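Local coordinates for glycoside Hydrolase (PDB 5TA0), which probably hydrolyses agarose-type galactans from marine algae, here caught as an inactivated variant with a neoagaro-oligosaccharide in its binding cleft, at residues K119-N124 against P129-S134; G258-R263 against M304-Q309; R346-N351 against E504-C509; P576-L579 against K584-I587. All blocks are in the same frame, centred on the assembly; numbering follows the deposited sequence.

Contact 1: K119-N124 against P129-S134. With EDO (1,2-ethanediol), chain B.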
loop_
_atom_site.group_PDB
_atom_site.type_symbol
_atom_site.label_atom_id
_atom_site.label_comp_id
_atom_site.label_asym_id
_atom_site.label_seq_id
_atom_site.Cartn_x
_atom_site.Cartn_y
_atom_site.Cartn_z
ATOM N N LYS A 119 15.254 -17.920 -22.849
ATOM C CA LYS A 119 15.255 -19.354 -23.192
ATOM C C LYS A 119 14.885 -20.202 -21.983
ATOM O O LYS A 119 14.066 -21.137 -22.118
ATOM C CB LYS A 119 16.600 -19.781 -23.798
ATOM C CG LYS A 119 16.655 -21.243 -24.193
ATOM C CD LYS A 119 17.938 -21.553 -24.938
ATOM C CE LYS A 119 18.129 -23.050 -25.129
ATOM N NZ LYS A 119 19.148 -23.303 -26.186
ATOM N N ARG A 120 15.433 -19.876 -20.815
ATOM C CA ARG A 120 15.116 -20.595 -19.594
ATOM C C ARG A 120 13.640 -20.459 -19.233
ATOM O O ARG A 120 13.022 -21.433 -18.815
ATOM C CB ARG A 120 15.999 -20.138 -18.434
ATOM C CG ARG A 120 15.848 -21.000 -17.195
ATOM C CD ARG A 120 17.138 -21.101 -16.398
ATOM N NE ARG A 120 17.434 -19.891 -15.644
ATOM C CZ ARG A 120 18.248 -18.928 -16.061
ATOM N NH1 ARG A 120 18.858 -19.034 -17.237
ATOM N NH2 ARG A 120 18.443 -17.855 -15.304
ATOM N N TYR A 121 13.063 -19.267 -19.406
ATOM C CA TYR A 121 11.626 -19.079 -19.159
ATOM C C TYR A 121 10.778 -19.915 -20.133
ATOM O O TYR A 121 9.835 -20.616 -19.718
ATOM C CB TYR A 121 11.222 -17.588 -19.222
ATOM C CG TYR A 121 9.797 -17.418 -18.776
ATOM C CD1 TYR A 121 9.478 -17.179 -17.443
ATOM C CD2 TYR A 121 8.727 -17.564 -19.678
ATOM C CE1 TYR A 121 8.171 -17.089 -17.043
ATOM C CE2 TYR A 121 7.425 -17.489 -19.274
ATOM C CZ TYR A 121 7.135 -17.233 -17.942
ATOM O OH TYR A 121 5.819 -17.153 -17.523
ATOM N N VAL A 122 11.134 -19.850 -21.411
ATOM C CA VAL A 122 10.443 -20.590 -22.460
ATOM C C VAL A 122 10.425 -22.096 -22.186
ATOM O O VAL A 122 9.398 -22.740 -22.431
ATOM C CB VAL A 122 11.092 -20.267 -23.825
ATOM C CG1 VAL A 122 10.708 -21.293 -24.895
ATOM C CG2 VAL A 122 10.715 -18.852 -24.253
ATOM N N GLN A 123 11.528 -22.634 -21.677
ATOM C CA GLN A 123 11.619 -24.069 -21.363
ATOM C C GLN A 123 10.917 -24.454 -20.068
ATOM O O GLN A 123 10.653 -25.642 -19.824
ATOM C CB GLN A 123 13.082 -24.522 -21.317
ATOM C CG GLN A 123 13.745 -24.442 -22.689
ATOM C CD GLN A 123 15.237 -24.732 -22.684
ATOM O OE1 GLN A 123 15.911 -24.633 -21.662
ATOM N NE2 GLN A 123 15.764 -25.065 -23.850
ATOM N N ASN A 124 10.585 -23.470 -19.229
ATOM C CA ASN A 124 9.976 -23.722 -17.921
ATOM C C ASN A 124 8.461 -23.806 -18.081
ATOM O O ASN A 124 7.694 -23.008 -17.557
ATOM C CB ASN A 124 10.395 -22.621 -16.931
ATOM C CG ASN A 124 10.184 -23.013 -15.487
ATOM O OD1 ASN A 124 9.683 -24.094 -15.177
ATOM N ND2 ASN A 124 10.595 -22.119 -14.563
ATOM N N PRO A 129 1.117 -22.016 -17.111
ATOM C CA PRO A 129 -0.300 -21.933 -16.734
ATOM C C PRO A 129 -0.607 -20.972 -15.580
ATOM O O PRO A 129 -1.775 -20.651 -15.376
ATOM C CB PRO A 129 -0.651 -23.378 -16.362
ATOM C CG PRO A 129 0.302 -24.204 -17.159
ATOM C CD PRO A 129 1.587 -23.420 -17.077
ATOM N N TYR A 130 0.419 -20.533 -14.847
ATOM C CA TYR A 130 0.223 -19.587 -13.750
ATOM C C TYR A 130 0.385 -18.131 -14.167
ATOM O O TYR A 130 0.242 -17.247 -13.324
ATOM C CB TYR A 130 1.167 -19.924 -12.599
ATOM C CG TYR A 130 0.807 -21.225 -11.929
ATOM C CD1 TYR A 130 -0.100 -21.247 -10.887
ATOM C CD2 TYR A 130 1.386 -22.429 -12.319
ATOM C CE1 TYR A 130 -0.433 -22.429 -10.253
ATOM C CE2 TYR A 130 1.042 -23.626 -11.700
ATOM C CZ TYR A 130 0.136 -23.607 -10.664
ATOM O OH TYR A 130 -0.220 -24.787 -10.007
ATOM N N GLU A 131 0.626 -17.853 -15.442
ATOM C CA GLU A 131 0.736 -16.461 -15.903
ATOM C C GLU A 131 -0.516 -15.660 -15.624
ATOM O O GLU A 131 -0.430 -14.446 -15.380
ATOM C CB GLU A 131 1.088 -16.411 -17.391
ATOM C CG GLU A 131 2.541 -16.802 -17.661
ATOM C CD GLU A 131 2.890 -16.979 -19.122
ATOM O OE1 GLU A 131 4.075 -17.248 -19.411
ATOM O OE2 GLU A 131 2.009 -16.788 -19.987
ATOM N N LYS A 132 -1.681 -16.312 -15.629
ATOM C CA LYS A 132 -2.926 -15.611 -15.310
ATOM C C LYS A 132 -2.989 -15.034 -13.880
ATOM O O LYS A 132 -3.854 -14.203 -13.597
ATOM C CB LYS A 132 -4.153 -16.501 -15.584
ATOM C CG LYS A 132 -4.272 -17.719 -14.706
ATOM C CD LYS A 132 -5.479 -18.564 -15.096
ATOM C CE LYS A 132 -5.607 -19.733 -14.166
ATOM N NZ LYS A 132 -6.635 -20.678 -14.695
ATOM N N TYR A 133 -2.089 -15.505 -12.995
ATOM C CA TYR A 133 -1.983 -14.961 -11.643
ATOM C C TYR A 133 -0.919 -13.857 -11.485
ATOM O O TYR A 133 -0.722 -13.350 -10.392
ATOM C CB TYR A 133 -1.680 -16.087 -10.641
ATOM C CG TYR A 133 -2.774 -17.121 -10.516
ATOM C CD1 TYR A 133 -3.825 -16.926 -9.647
ATOM C CD2 TYR A 133 -2.736 -18.298 -11.247
ATOM C CE1 TYR A 133 -4.839 -17.864 -9.502
ATOM C CE2 TYR A 133 -3.731 -19.264 -11.107
ATOM C CZ TYR A 133 -4.784 -19.031 -10.240
ATOM O OH TYR A 133 -5.770 -19.976 -10.086
ATOM N N SER A 134 -0.249 -13.475 -12.562
ATOM C CA SER A 134 0.930 -12.629 -12.489
ATOM C C SER A 134 0.759 -11.323 -13.243
ATOM O O SER A 134 0.400 -11.311 -14.439
ATOM C CB SER A 134 2.104 -13.406 -13.062
ATOM O OG SER A 134 3.307 -12.643 -12.967
HETATM C C1 EDO B . -3.605 -23.220 -11.805
HETATM O O1 EDO B . -4.457 -24.365 -11.827
HETATM C C2 EDO B . -2.850 -23.162 -13.115
HETATM O O2 EDO B . -3.688 -22.500 -14.060
#
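Y121 and E131 reach for each other head-on across the gap: the Y121 ring is thrown opposite its backbone nitrogen (chi1 -172°), while E131 runs straight out beyond CG (chi2 171°). The backbones stay well separated, with CA of Y121 and CA of E131 11.7 Å apart, and the two side chains alone span the distance. Y121 OH donates to E131 OE1 over 2.6 Å, arriving on the anti lone pair, the one facing away from OE2. Ring and carboxylate are only 15° from coplanar, which places OE1 at the ring edge. The same OE1 also accepts from G188 N, and the Y121 ring meets H128. In the fold this is the turn of an alpha/beta unit of the catalytic barrel: the last turn of helix 107-123 is tied to the 3-10 segment that feeds strand 134-140. Away from that bond, Y130 turns one ring face to a 1,2-ethanediol, whose C2 sits 3.8 Å above the ring plane over its centre. An alanine here takes away the ring, which would probably open a gap against R70 and I74 of helix 69-76 and leave the diol without its platform. The diol's O2 donates to P129 O at 3.0 Å.

Contact 2: G258-R263 against M304-Q309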
loop_
_atom_site.group_PDB
_atom_site.type_symbol
_atom_site.label_atom_id
_atom_site.label_comp_id
_atom_site.label_asym_id
_atom_site.label_seq_id
_atom_site.Cartn_x
_atom_site.Cartn_y
_atom_site.Cartn_z
ATOM N N GLY A 258 9.615 20.777 6.171
ATOM C CA GLY A 258 10.739 20.892 5.284
ATOM C C GLY A 258 11.009 19.606 4.502
ATOM O O GLY A 258 11.499 19.650 3.399
ATOM N N ARG A 259 10.696 18.461 5.104
ATOM C CA ARG A 259 10.918 17.179 4.390
ATOM C C ARG A 259 9.960 17.016 3.216
ATOM O O ARG A 259 10.391 16.633 2.119
ATOM C CB ARG A 259 10.862 15.991 5.325
ATOM C CG ARG A 259 11.210 14.672 4.645
ATOM C CD ARG A 259 11.645 13.633 5.630
ATOM N NE ARG A 259 11.718 12.277 5.063
ATOM C CZ ARG A 259 12.632 11.367 5.372
ATOM N NH1 ARG A 259 12.551 10.130 4.872
ATOM N NH2 ARG A 259 13.672 11.663 6.145
ATOM N N TRP A 260 8.690 17.332 3.445
ATOM C CA TRP A 260 7.727 17.434 2.350
ATOM C C TRP A 260 8.231 18.381 1.260
ATOM O O TRP A 260 8.261 18.058 0.062
ATOM C CB TRP A 260 6.372 17.899 2.860
ATOM C CG TRP A 260 5.493 18.356 1.727
ATOM C CD1 TRP A 260 5.280 19.651 1.346
ATOM C CD2 TRP A 260 4.789 17.534 0.778
ATOM N NE1 TRP A 260 4.479 19.695 0.225
ATOM C CE2 TRP A 260 4.177 18.407 -0.143
ATOM C CE3 TRP A 260 4.621 16.147 0.616
ATOM C CZ2 TRP A 260 3.392 17.949 -1.197
ATOM C CZ3 TRP A 260 3.822 15.693 -0.428
ATOM C CH2 TRP A 260 3.221 16.592 -1.318
ATOM N N ASN A 261 8.618 19.595 1.671
ATOM C CA ASN A 261 8.999 20.620 0.713
ATOM C C ASN A 261 10.229 20.274 -0.115
ATOM O O ASN A 261 10.279 20.651 -1.279
ATOM C CB ASN A 261 9.217 21.959 1.415
ATOM C CG ASN A 261 7.933 22.625 1.817
ATOM O OD1 ASN A 261 6.899 22.494 1.167
ATOM N ND2 ASN A 261 8.006 23.382 2.899
ATOM N N ALA A 262 11.167 19.530 0.477
ATOM C CA ALA A 262 12.405 19.162 -0.214
ATOM C C ALA A 262 12.303 17.907 -1.082
ATOM O O ALA A 262 13.132 17.707 -1.960
ATOM C CB ALA A 262 13.512 18.954 0.809
ATOM N N ARG A 263 11.303 17.062 -0.803
ATOM C CA ARG A 263 11.242 15.715 -1.370
ATOM C C ARG A 263 9.988 15.549 -2.236
ATOM O O ARG A 263 10.028 15.926 -3.408
ATOM C CB ARG A 263 11.427 14.669 -0.278
ATOM C CG ARG A 263 12.762 14.797 0.421
ATOM C CD ARG A 263 12.943 13.670 1.386
ATOM N NE ARG A 263 14.139 13.861 2.192
ATOM C CZ ARG A 263 14.841 12.882 2.755
ATOM N NH1 ARG A 263 14.553 11.612 2.549
ATOM N NH2 ARG A 263 15.903 13.187 3.500
ATOM N N MET A 304 -1.157 10.038 2.407
ATOM C CA MET A 304 -1.810 9.826 1.093
ATOM C C MET A 304 -2.634 11.032 0.642
ATOM O O MET A 304 -2.569 11.417 -0.520
ATOM C CB MET A 304 -2.624 8.550 1.113
ATOM C CG MET A 304 -1.779 7.308 1.258
ATOM S SD MET A 304 -2.665 5.743 1.115
ATOM C CE MET A 304 -3.522 5.753 2.660
ATOM N N ASP A 305 -3.340 11.662 1.579
ATOM C CA ASP A 305 -4.063 12.910 1.258
ATOM C C ASP A 305 -3.145 14.023 0.760
ATOM O O ASP A 305 -3.536 14.791 -0.120
ATOM C CB ASP A 305 -4.884 13.425 2.458
ATOM C CG ASP A 305 -6.229 12.705 2.640
ATOM O OD1 ASP A 305 -6.503 11.707 1.939
ATOM O OD2 ASP A 305 -6.994 13.135 3.535
ATOM N N MET A 306 -1.938 14.128 1.302
ATOM C CA MET A 306 -1.049 15.186 0.891
ATOM C C MET A 306 -0.518 14.985 -0.519
ATOM O O MET A 306 -0.468 15.917 -1.314
ATOM C CB MET A 306 0.094 15.303 1.900
ATOM C CG MET A 306 0.825 16.617 1.811
ATOM S SD MET A 306 1.714 17.028 3.333
ATOM C CE MET A 306 2.021 18.777 3.054
ATOM N N ILE A 307 -0.166 13.736 -0.846
ATOM C CA ILE A 307 0.243 13.419 -2.220
ATOM C C ILE A 307 -0.901 13.781 -3.187
ATOM O O ILE A 307 -0.690 14.461 -4.192
ATOM C CB ILE A 307 0.646 11.948 -2.382
ATOM C CG1 ILE A 307 1.924 11.643 -1.583
ATOM C CG2 ILE A 307 0.853 11.608 -3.833
ATOM C CD1 ILE A 307 2.248 10.162 -1.537
ATOM N N GLU A 308 -2.120 13.343 -2.872
ATOM C CA GLU A 308 -3.259 13.612 -3.763
ATOM C C GLU A 308 -3.551 15.103 -3.887
ATOM O O GLU A 308 -3.749 15.592 -5.000
ATOM C CB GLU A 308 -4.505 12.914 -3.255
ATOM C CG GLU A 308 -4.447 11.401 -3.352
ATOM C CD GLU A 308 -5.608 10.702 -2.663
ATOM O OE1 GLU A 308 -5.559 9.437 -2.591
ATOM O OE2 GLU A 308 -6.539 11.363 -2.133
ATOM N N GLN A 309 -3.584 15.807 -2.751
ATOM C CA GLN A 309 -3.939 17.226 -2.790
ATOM C C GLN A 309 -2.915 18.059 -3.548
ATOM O O GLN A 309 -3.293 18.938 -4.341
ATOM C CB GLN A 309 -4.100 17.771 -1.370
ATOM C CG GLN A 309 -4.316 19.288 -1.263
ATOM C CD GLN A 309 -5.673 19.736 -1.769
ATOM O OE1 GLN A 309 -6.681 19.619 -1.083
ATOM N NE2 GLN A 309 -5.695 20.249 -2.976
#
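W260 and M306 join two outer helices of the parallel-stranded alpha/beta barrel, the short helix 258-262 and the longer helix 298-315. The two side chains pass at a slant, and the contact is buried and almost wholly apolar. The first interaction is CH-pi: the methyl CE of M306 stands 3.6 Å from the centroid of the five-membered ring of W260, nearly straight above it at 4° off the normal. The second is a Met-aromatic contact on the same indole, with M306 SD 4.3 Å from the centroid of the six-membered ring and 22° off its normal. M306 reaches both rings because its CG lies opposite the backbone nitrogen (chi1 -162°) and the rest of the chain is extended, laying sulfur and methyl along the indole. Plain packing adds I307, whose CA comes obliquely within 4.4 Å of W260 CH2, and F252 touches both M306 and I307. The polar interactions lead out of the pair: W260 NE1 is hydrogen-bonded to Y535 OH on strand 523-538, so the indole links the barrel helices to the C-terminal beta region. D305 and E308, on helix 298-315, make salt bridges with K529 and R360, and D305 also with R563. A leucine in place of W260 would probably strip the M306 methyl of the flat surface it rests on and leave Y535 without its indole N-H. At the far end of the indole from NE1, M306 CG lies 3.9 Å from W260 CZ3.

Contact 3: R346-N351 against E504-C509. With EDO (1,2-ethanediol), chain O.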
loop_
_atom_site.group_PDB
_atom_site.type_symbol
_atom_site.label_atom_id
_atom_site.label_comp_id
_atom_site.label_asym_id
_atom_site.label_seq_id
_atom_site.Cartn_x
_atom_site.Cartn_y
_atom_site.Cartn_z
ATOM N N ARG A 346 3.768 -8.436 11.678
ATOM C CA ARG A 346 3.557 -8.122 10.253
ATOM C C ARG A 346 2.077 -8.255 9.876
ATOM O O ARG A 346 1.526 -7.387 9.167
ATOM C CB ARG A 346 4.409 -9.046 9.385
ATOM C CG ARG A 346 5.903 -8.966 9.674
ATOM C CD ARG A 346 6.668 -9.773 8.640
ATOM N NE ARG A 346 6.727 -9.033 7.393
ATOM C CZ ARG A 346 7.548 -8.006 7.175
ATOM N NH1 ARG A 346 7.503 -7.328 6.032
ATOM N NH2 ARG A 346 8.455 -7.648 8.079
ATOM N N LEU A 347 1.449 -9.322 10.322
ATOM C CA LEU A 347 0.034 -9.589 9.995
ATOM C C LEU A 347 -0.866 -8.420 10.362
ATOM O O LEU A 347 -1.743 -7.988 9.579
ATOM C CB LEU A 347 -0.471 -10.877 10.670
ATOM C CG LEU A 347 0.032 -12.171 10.047
ATOM C CD1 LEU A 347 -0.206 -13.325 11.004
ATOM C CD2 LEU A 347 -0.621 -12.435 8.697
ATOM N N LYS A 348 -0.728 -7.915 11.588
ATOM C CA LYS A 348 -1.690 -6.896 12.053
ATOM C C LYS A 348 -1.536 -5.592 11.293
ATOM O O LYS A 348 -2.514 -4.900 11.037
ATOM C CB LYS A 348 -1.636 -6.702 13.576
ATOM C CG LYS A 348 -0.380 -6.080 14.121
ATOM C CD LYS A 348 -0.391 -6.087 15.651
ATOM C CE LYS A 348 0.900 -5.617 16.283
ATOM N NZ LYS A 348 1.064 -4.138 16.242
ATOM N N SER A 349 -0.298 -5.248 10.914
ATOM C CA SER A 349 -0.080 -4.069 10.078
ATOM C C SER A 349 -0.639 -4.281 8.677
ATOM O O SER A 349 -1.244 -3.363 8.117
ATOM C CB SER A 349 1.404 -3.725 10.022
ATOM O OG SER A 349 1.818 -3.141 11.257
ATOM N N THR A 350 -0.444 -5.472 8.132
ATOM C CA THR A 350 -0.952 -5.767 6.802
ATOM C C THR A 350 -2.456 -5.601 6.715
ATOM O O THR A 350 -2.957 -4.926 5.795
ATOM C CB THR A 350 -0.578 -7.184 6.346
ATOM O OG1 THR A 350 0.837 -7.335 6.396
ATOM C CG2 THR A 350 -1.021 -7.391 4.900
ATOM N N ASN A 351 -3.189 -6.197 7.648
ATOM C CA ASN A 351 -4.638 -6.146 7.574
ATOM C C ASN A 351 -5.173 -4.718 7.679
ATOM O O ASN A 351 -6.065 -4.328 6.925
ATOM C CB ASN A 351 -5.266 -7.026 8.664
ATOM C CG ASN A 351 -5.282 -8.483 8.304
ATOM O OD1 ASN A 351 -5.487 -8.860 7.167
ATOM N ND2 ASN A 351 -5.021 -9.325 9.272
ATOM N N GLU A 504 -10.674 -8.855 18.938
ATOM C CA GLU A 504 -9.486 -8.774 19.785
ATOM C C GLU A 504 -8.588 -7.593 19.454
ATOM O O GLU A 504 -8.802 -6.888 18.467
ATOM C CB GLU A 504 -8.703 -10.081 19.756
ATOM C CG GLU A 504 -9.255 -11.136 20.715
ATOM C CD GLU A 504 -9.162 -10.708 22.174
ATOM O OE1 GLU A 504 -10.074 -11.058 22.942
ATOM O OE2 GLU A 504 -8.217 -9.988 22.523
ATOM N N THR A 505 -7.631 -7.336 20.334
ATOM C CA THR A 505 -6.675 -6.244 20.199
ATOM C C THR A 505 -6.003 -6.283 18.817
ATOM O O THR A 505 -5.431 -7.295 18.428
ATOM C CB THR A 505 -5.597 -6.397 21.267
ATOM O OG1 THR A 505 -6.239 -6.335 22.546
ATOM C CG2 THR A 505 -4.538 -5.353 21.157
ATOM N N GLU A 506 -6.120 -5.186 18.077
ATOM C CA GLU A 506 -5.499 -5.089 16.728
ATOM C C GLU A 506 -5.879 -6.251 15.797
ATOM O O GLU A 506 -5.128 -6.590 14.877
ATOM C CB GLU A 506 -3.974 -4.922 16.839
ATOM C CG GLU A 506 -3.538 -3.626 17.470
ATOM C CD GLU A 506 -2.035 -3.540 17.581
ATOM O OE1 GLU A 506 -1.468 -4.225 18.477
ATOM O OE2 GLU A 506 -1.399 -2.844 16.757
ATOM N N ALA A 507 -7.050 -6.859 15.997
ATOM C CA ALA A 507 -7.426 -8.053 15.303
ATOM C C ALA A 507 -8.283 -7.742 14.066
ATOM O O ALA A 507 -8.744 -6.605 13.870
ATOM C CB ALA A 507 -8.174 -9.008 16.248
ATOM N N THR A 508 -8.480 -8.769 13.255
ATOM C CA THR A 508 -9.380 -8.680 12.098
ATOM C C THR A 508 -10.326 -9.848 12.137
ATOM O O THR A 508 -9.910 -10.985 12.477
ATOM C CB THR A 508 -8.568 -8.711 10.780
ATOM O OG1 THR A 508 -7.553 -7.714 10.818
ATOM C CG2 THR A 508 -9.440 -8.450 9.562
ATOM N N CYS A 509 -11.590 -9.626 11.765
ATOM C CA CYS A 509 -12.469 -10.723 11.445
ATOM C C CYS A 509 -13.020 -10.581 10.027
ATOM O O CYS A 509 -13.207 -9.463 9.530
ATOM C CB CYS A 509 -13.624 -10.877 12.436
ATOM S SG CYS A 509 -14.728 -9.452 12.602
HETATM C C1 EDO O . 1.361 -11.364 4.158
HETATM O O1 EDO O . 0.327 -10.707 3.489
HETATM C C2 EDO O . 1.204 -10.914 5.589
HETATM O O2 EDO O . 2.043 -9.769 5.702
HETATM O O HOH W 1 -4.855 -5.702 12.254
HETATM O O HOH W 2 -5.120 -8.412 12.104
#
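K348 and E506 make the tight part of this contact. K348 NZ donates to E506 OE2 at 2.8 Å, a salt bridge met on the syn side of the carboxylate but 31° out of its plane. K348 gets there with CG set between its backbone nitrogen and carbonyl carbon (chi1 68°) and a bend at the end of the chain, so that its CE also runs 3.5 Å from E506 OE1. The same OE2 takes a second salt bridge from K296, and two lysines on one oxygen would probably keep this buried glutamate ionised. E506 is the third residue of a type II beta turn, E504 to A507, and its left-handed backbone (phi 53°) is the one that position calls for. The turn leads into strand 508-514 of the beta-sandwich, and so the contact fastens helix 340-358 of the alpha/beta barrel to the neighbouring sandwich domain. Next to the salt bridge the backbones stand apart and water joins them. One water donates to both K348 O and E506 O, each at 2.8 Å. A second accepts from N351 ND2 at 3.0 Å and is hydrogen-bonded to T508 OG1 at 2.8 Å. That water makes the polar link between the two side chains, because N351 ND2 and T508 OG1 face each other at a poor angle, although N351 CB presses to 3.2 Å from T508 OG1. N351 OD1 accepts from W417 NE1, while T508 OG1 pairs with N450 ND2.

Contact 4: P576-L579 against K584-I587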
loop_
_atom_site.group_PDB
_atom_site.type_symbol
_atom_site.label_atom_id
_atom_site.label_comp_id
_atom_site.label_asym_id
_atom_site.label_seq_id
_atom_site.Cartn_x
_atom_site.Cartn_y
_atom_site.Cartn_z
ATOM N N PRO A 576 -9.546 22.523 16.713
ATOM C CA PRO A 576 -9.826 23.876 16.289
ATOM C C PRO A 576 -11.328 24.147 16.271
ATOM O O PRO A 576 -12.140 23.214 16.237
ATOM C CB PRO A 576 -9.284 23.913 14.862
ATOM C CG PRO A 576 -9.359 22.510 14.392
ATOM C CD PRO A 576 -9.069 21.678 15.595
ATOM N N GLU A 577 -11.673 25.428 16.298
ATOM C CA GLU A 577 -13.024 25.850 15.964
ATOM C C GLU A 577 -13.192 25.689 14.466
ATOM O O GLU A 577 -12.369 26.197 13.700
ATOM C CB GLU A 577 -13.240 27.321 16.332
ATOM C CG GLU A 577 -13.221 27.599 17.826
ATOM C CD GLU A 577 -13.419 29.072 18.186
ATOM O OE1 GLU A 577 -13.613 29.927 17.285
ATOM O OE2 GLU A 577 -13.373 29.382 19.399
ATOM N N LEU A 578 -14.262 25.007 14.066
ATOM C CA LEU A 578 -14.525 24.709 12.660
ATOM C C LEU A 578 -15.839 25.332 12.245
ATOM O O LEU A 578 -16.874 25.063 12.882
ATOM C CB LEU A 578 -14.556 23.195 12.451
ATOM C CG LEU A 578 -15.016 22.670 11.084
ATOM C CD1 LEU A 578 -14.132 23.148 9.958
ATOM C CD2 LEU A 578 -15.068 21.145 11.100
ATOM N N LEU A 579 -15.795 26.164 11.198
ATOM C CA LEU A 579 -16.988 26.686 10.562
ATOM C C LEU A 579 -17.027 26.216 9.122
ATOM O O LEU A 579 -16.044 26.357 8.400
ATOM C CB LEU A 579 -16.976 28.220 10.578
ATOM C CG LEU A 579 -16.903 28.908 11.946
ATOM C CD1 LEU A 579 -16.754 30.409 11.779
ATOM C CD2 LEU A 579 -18.137 28.569 12.760
ATOM N N LYS A 584 -21.147 26.381 12.658
ATOM C CA LYS A 584 -20.282 25.613 13.549
ATOM C C LYS A 584 -20.459 24.112 13.348
ATOM O O LYS A 584 -21.578 23.617 13.238
ATOM C CB LYS A 584 -20.542 25.961 15.021
ATOM C CG LYS A 584 -19.587 25.246 15.964
ATOM C CD LYS A 584 -19.604 25.797 17.381
ATOM C CE LYS A 584 -18.635 25.005 18.252
ATOM N NZ LYS A 584 -17.217 25.192 17.833
ATOM N N VAL A 585 -19.331 23.401 13.287
ATOM C CA VAL A 585 -19.297 21.941 13.199
ATOM C C VAL A 585 -18.372 21.424 14.302
ATOM O O VAL A 585 -17.225 21.878 14.408
ATOM C CB VAL A 585 -18.794 21.491 11.804
ATOM C CG1 VAL A 585 -18.695 19.973 11.706
ATOM C CG2 VAL A 585 -19.726 22.016 10.724
ATOM N N ASP A 586 -18.865 20.491 15.119
ATOM C CA ASP A 586 -18.053 19.942 16.219
ATOM C C ASP A 586 -17.011 18.983 15.675
ATOM O O ASP A 586 -17.287 18.234 14.736
ATOM C CB ASP A 586 -18.900 19.186 17.248
ATOM C CG ASP A 586 -19.962 20.036 17.879
ATOM O OD1 ASP A 586 -19.661 21.176 18.268
ATOM O OD2 ASP A 586 -21.106 19.533 17.981
ATOM N N ILE A 587 -15.827 18.999 16.276
ATOM C CA ILE A 587 -14.755 18.054 15.925
ATOM C C ILE A 587 -14.763 16.934 16.957
ATOM O O ILE A 587 -14.785 17.220 18.162
ATOM C CB ILE A 587 -13.391 18.768 15.799
ATOM C CG1 ILE A 587 -13.445 19.695 14.559
ATOM C CG2 ILE A 587 -12.253 17.748 15.662
ATOM C CD1 ILE A 587 -12.206 20.500 14.311
HETATM O O HOH W 3 -15.844 23.637 16.058
#
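L578 and V585 lie across from each other on antiparallel segments whose end-to-end directions differ by 143°, joined by one direct backbone bond, V585 N to L578 O, 3.0 Å long and nearly straight at 165°. In place of a return bond a water comes between: it accepts from L578 N at 2.9 Å and donates to V585 O. The chain of K584 bends at its end so that NZ gives the same water a third bond, at 2.7 Å. One residue nearer the turn, L579 and K584 form a non-hydrogen-bonded pair with CA atoms 4.6 Å apart, and L579 CD2 folds over the K584 backbone. This is a short beta hairpin, strands 577-580 and 583-585, the second of them the edge strand of a four-stranded antiparallel sheet in the C-terminal domain. L578 and V585 share the sheet face opposite to that of L579 and K584. Their side chains run alongside each other in one direction, and with L578 CG opposite its backbone nitrogen (chi1 171°) CD2 comes 3.8 Å from V585 CB. Both also rest on V608 of strand 602-609, a strand of another sheet. Two residues on from V585, the side chains of I587 and P576 cross at about a right angle. I587 CD1 is squeezed to 3.5 Å from P576 CG, tighter than usual for two carbons, and lies 3.3 Å from P576 O. The same methyl also touches L578 CB, while I606 and V608 pack against I587 as well.

From the N terminus the four contacts come strictly in series; none encloses or crosses another. Contact 1 closes a very short loop, four residues between the end of a barrel helix and the approach to the next strand. Contact 2 spans 40 residues and joins two barrel helices; its centre is about 40 Å from that of contact 1, on the opposite side of the chain's centre. Contact 3 has the longest reach, returning across 152 residues to fix a barrel helix to the first sandwich domain. Contact 4 is again local, a hairpin in the C-terminal domain, its centre about 57 Å from that of contact 1. No two contacts touch; the nearest atoms of contacts 2 and 3 are about 11 Å apart.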